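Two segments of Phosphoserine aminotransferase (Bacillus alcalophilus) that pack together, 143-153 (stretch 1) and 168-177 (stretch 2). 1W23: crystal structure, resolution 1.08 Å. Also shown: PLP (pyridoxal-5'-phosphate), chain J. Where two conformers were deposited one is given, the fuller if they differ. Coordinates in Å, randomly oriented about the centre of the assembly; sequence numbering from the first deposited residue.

Stretch 1, residues 143-153: AYLHITSNNTI
Stretch 2 (168-177) PLIADMSSDI

Strands 144-148 and 169-172 (the latter phi -84 to -134, psi 101 to 136) run parallel at 25°, their axes 4.6 Å apart at closest, in the register Leu145-Leu169, His146-Ile170, Ile147-Ala171, Thr148-Asp172 (CA-CA 4.7-5.0 Å); together the stretches bury 769 Å². Ala143, at a corner of the chain (phi/psi -74/-31), leads into extended Tyr144 (-172/166), whose CB lies 3.7 Å from Ile170 CG1 and 4.0 Å from Pro168 CG; the p rotamer (chi2 -100°) carries the ring, whose end leads away. Leu145 (-119/121) bonds by both backbone groups, N to Pro168 O (3.0 Å) and O from Ile170 N (2.8 Å). Its side chain (t, p) shares a face with Leu169 (t, p), Ile147 and Ala171, all aliphatic and buried together; its CD2 lies 4.1 Å from Leu169 CD1. On the other face, His146 (t, chi2 -77°) places CD2 4.0 Å from Ile170 CG2, and its CA lies 3.2 Å from Ile170 O in a CA-H...O contact. Ile147 (-126/165; p, t) repeats the ladder, N to Ile170 O (2.9 Å) and O from Asp172 N (3.0 Å); Ala171 CB, all there is of that side chain, packs 3.7 Å from Ile147 CG1. Thr148 (m) and Asp172 (t) share the His146 face, bridged by a water 2.8 Å from Thr148 OG1 and 2.7 Å from Asp172 OD2, which also lies 2.7 Å from PLP N1. Ser149 (-64/-37, p) ends the ladder, N to Asp172 O (3.1 Å); its CB points toward stretch 2, and its short hydroxyl gives buried Asp176 (p) a donor, OG to OD1 (2.7 Å). Polar side chains now take over: Asn150 (-132/119; t, chi2 81°) donates ND2 to Ser175 OG (2.8 Å), while a second water donates to Asn150 O (2.9 Å) and Asp172 O (3.0 Å) and accepts from Ser175 N (3.1 Å). Asn151 points away. Thr152 (-57/-37, m) turns its OG1 to hydrogen-bond Ser175 OG (-102/8, p; 2.7 Å) and PLP O3 (2.6 Å), linking both stretches to the cofactor.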

# COMPACT_ATOMS: atom_id res chain seq x y z
N ALA A 143 14.37 -8.59 24.01
CA ALA A 143 14.44 -8.95 22.59
C ALA A 143 14.96 -7.76 21.77
O ALA A 143 15.62 -7.92 20.71
CB ALA A 143 13.08 -9.37 22.08
N TYR A 144 14.67 -6.55 22.21
CA TYR A 144 15.01 -5.29 21.54
C TYR A 144 14.65 -4.19 22.48
O TYR A 144 13.91 -4.36 23.45
CB TYR A 144 14.24 -5.18 20.23
CG TYR A 144 12.74 -5.28 20.29
CD1 TYR A 144 12.13 -6.50 19.95
CD2 TYR A 144 11.93 -4.22 20.68
CE1 TYR A 144 10.75 -6.64 20.01
CE2 TYR A 144 10.57 -4.37 20.76
CZ TYR A 144 9.97 -5.55 20.41
OH TYR A 144 8.61 -5.73 20.45
N LEU A 145 15.16 -2.98 22.16
CA LEU A 145 14.76 -1.72 22.78
C LEU A 145 14.19 -0.85 21.68
O LEU A 145 14.92 -0.60 20.69
CB LEU A 145 15.94 -1.01 23.44
CG LEU A 145 15.57 0.30 24.15
CD1 LEU A 145 14.68 0.03 25.35
CD2 LEU A 145 16.83 1.05 24.51
N HIS A 146 12.93 -0.45 21.81
CA HIS A 146 12.23 0.32 20.76
C HIS A 146 12.07 1.76 21.19
O HIS A 146 11.62 2.03 22.31
CB HIS A 146 10.86 -0.33 20.52
CG HIS A 146 10.06 0.35 19.43
ND1 HIS A 146 9.38 1.57 19.62
CD2 HIS A 146 9.79 -0.05 18.17
CE1 HIS A 146 8.74 1.85 18.46
NE2 HIS A 146 9.00 0.89 17.57
N ILE A 147 12.42 2.68 20.27
CA ILE A 147 12.25 4.11 20.46
C ILE A 147 11.46 4.68 19.29
O ILE A 147 11.35 4.08 18.21
CB ILE A 147 13.61 4.83 20.58
CG1 ILE A 147 14.42 4.82 19.28
CG2 ILE A 147 14.42 4.26 21.76
CD1 ILE A 147 15.67 5.65 19.32
N THR A 148 10.96 5.92 19.50
CA THR A 148 10.28 6.69 18.48
C THR A 148 11.12 7.97 18.31
O THR A 148 11.19 8.79 19.24
CB THR A 148 8.86 7.05 18.90
OG1 THR A 148 8.20 5.86 19.38
CG2 THR A 148 8.11 7.69 17.75
N SER A 149 11.84 8.10 17.20
CA SER A 149 12.83 9.20 17.11
C SER A 149 12.23 10.58 17.13
O SER A 149 12.78 11.49 17.74
CB SER A 149 13.67 9.00 15.82
OG SER A 149 12.83 8.91 14.70
N ASN A 150 11.07 10.74 16.49
CA ASN A 150 10.36 12.00 16.41
C ASN A 150 8.90 11.70 16.78
O ASN A 150 8.23 10.87 16.14
CB ASN A 150 10.53 12.64 15.01
CG ASN A 150 9.95 14.06 14.99
OD1 ASN A 150 10.65 14.99 15.44
ND2 ASN A 150 8.72 14.18 14.52
N ASN A 151 8.46 12.34 17.84
CA ASN A 151 7.14 12.10 18.41
C ASN A 151 6.18 13.10 17.79
O ASN A 151 6.01 14.25 18.24
CB ASN A 151 7.20 12.24 19.93
CG ASN A 151 8.27 11.28 20.44
OD1 ASN A 151 8.02 10.07 20.50
ND2 ASN A 151 9.42 11.79 20.81
N THR A 152 5.57 12.66 16.68
CA THR A 152 4.89 13.55 15.73
C THR A 152 3.79 14.38 16.38
O THR A 152 3.53 15.52 15.95
CB THR A 152 4.27 12.66 14.60
OG1 THR A 152 5.19 11.58 14.35
CG2 THR A 152 4.03 13.45 13.32
N ILE A 153 3.07 13.78 17.34
CA ILE A 153 1.94 14.47 17.98
C ILE A 153 2.36 15.50 18.99
O ILE A 153 1.70 16.54 19.18
CB ILE A 153 0.97 13.42 18.57
CG1 ILE A 153 0.24 12.72 17.41
CG2 ILE A 153 0.00 14.03 19.58
CD1 ILE A 153 -0.46 11.42 17.74
N PRO A 168 19.14 -5.45 20.10
CA PRO A 168 19.08 -4.46 19.05
C PRO A 168 18.21 -3.27 19.39
O PRO A 168 17.15 -3.40 19.98
CB PRO A 168 18.44 -5.28 17.90
CG PRO A 168 17.67 -6.39 18.55
CD PRO A 168 18.54 -6.77 19.74
N LEU A 169 18.68 -2.10 18.97
CA LEU A 169 17.93 -0.86 19.04
C LEU A 169 17.05 -0.75 17.78
O LEU A 169 17.57 -0.90 16.65
CB LEU A 169 18.87 0.32 19.16
CG LEU A 169 18.22 1.71 19.28
CD1 LEU A 169 17.41 1.85 20.55
CD2 LEU A 169 19.30 2.82 19.21
N ILE A 170 15.77 -0.50 17.98
CA ILE A 170 14.78 -0.42 16.89
C ILE A 170 14.11 0.93 16.97
O ILE A 170 13.77 1.37 18.10
CB ILE A 170 13.70 -1.52 17.03
CG1 ILE A 170 14.43 -2.80 17.37
CG2 ILE A 170 12.76 -1.48 15.84
CD1 ILE A 170 14.49 -3.89 16.38
N ALA A 171 13.95 1.59 15.83
CA ALA A 171 13.34 2.93 15.87
C ALA A 171 12.27 3.13 14.81
O ALA A 171 12.47 2.85 13.62
CB ALA A 171 14.43 3.99 15.65
N ASP A 172 11.15 3.68 15.27
CA ASP A 172 10.10 4.23 14.42
C ASP A 172 10.54 5.66 14.10
O ASP A 172 10.43 6.58 14.91
CB ASP A 172 8.77 4.26 15.17
CG ASP A 172 7.64 4.93 14.42
OD1 ASP A 172 7.85 5.40 13.25
OD2 ASP A 172 6.53 4.97 14.99
N MET A 173 11.07 5.82 12.88
CA MET A 173 11.57 7.10 12.37
C MET A 173 10.61 7.71 11.36
O MET A 173 11.02 8.53 10.51
CB MET A 173 12.98 7.00 11.77
CG MET A 173 14.00 6.45 12.82
SD MET A 173 15.67 6.67 12.18
CE MET A 173 16.65 6.19 13.62
N SER A 174 9.33 7.35 11.41
CA SER A 174 8.37 7.82 10.43
C SER A 174 8.44 9.31 10.17
O SER A 174 8.40 9.73 9.00
CB SER A 174 6.96 7.49 10.86
OG SER A 174 6.71 6.09 10.87
N SER A 175 8.53 10.15 11.21
CA SER A 175 8.40 11.58 11.00
C SER A 175 9.72 12.34 10.99
O SER A 175 9.69 13.58 10.86
CB SER A 175 7.36 12.17 11.94
OG SER A 175 7.67 11.84 13.29
N ASP A 176 10.88 11.67 11.01
CA ASP A 176 12.14 12.38 10.81
C ASP A 176 13.18 11.61 10.02
O ASP A 176 14.30 12.12 9.86
CB ASP A 176 12.76 12.89 12.12
CG ASP A 176 13.38 11.81 13.01
OD1 ASP A 176 13.20 10.61 12.65
OD2 ASP A 176 14.00 12.19 14.03
N ILE A 177 12.86 10.49 9.40
CA ILE A 177 13.89 9.77 8.61
C ILE A 177 14.39 10.67 7.47
O ILE A 177 13.64 11.31 6.76
CB ILE A 177 13.32 8.46 8.06
CG1 ILE A 177 14.41 7.61 7.43
CG2 ILE A 177 12.11 8.69 7.14
CD1 ILE A 177 14.03 6.16 7.16
N1 PLP J . 4.62 6.43 13.81
C2 PLP J . 4.81 7.80 13.70
C2A PLP J . 5.96 8.38 14.44
C3 PLP J . 3.95 8.55 12.91
O3 PLP J . 4.15 9.84 12.78
C4 PLP J . 2.86 7.90 12.23
C4A PLP J . 1.99 8.71 11.33
C5 PLP J . 2.71 6.51 12.36
C6 PLP J . 3.59 5.81 13.17
C5A PLP J . 1.59 5.75 11.72
O4P PLP J . 1.93 5.53 10.30
P PLP J . 0.83 4.79 9.33
O1P PLP J . -0.38 5.67 9.31
O2P PLP J . 0.55 3.43 9.95
O3P PLP J . 1.61 4.70 8.03
O HOH W 1 6.52 4.47 17.69
O HOH W 2 9.38 9.28 14.07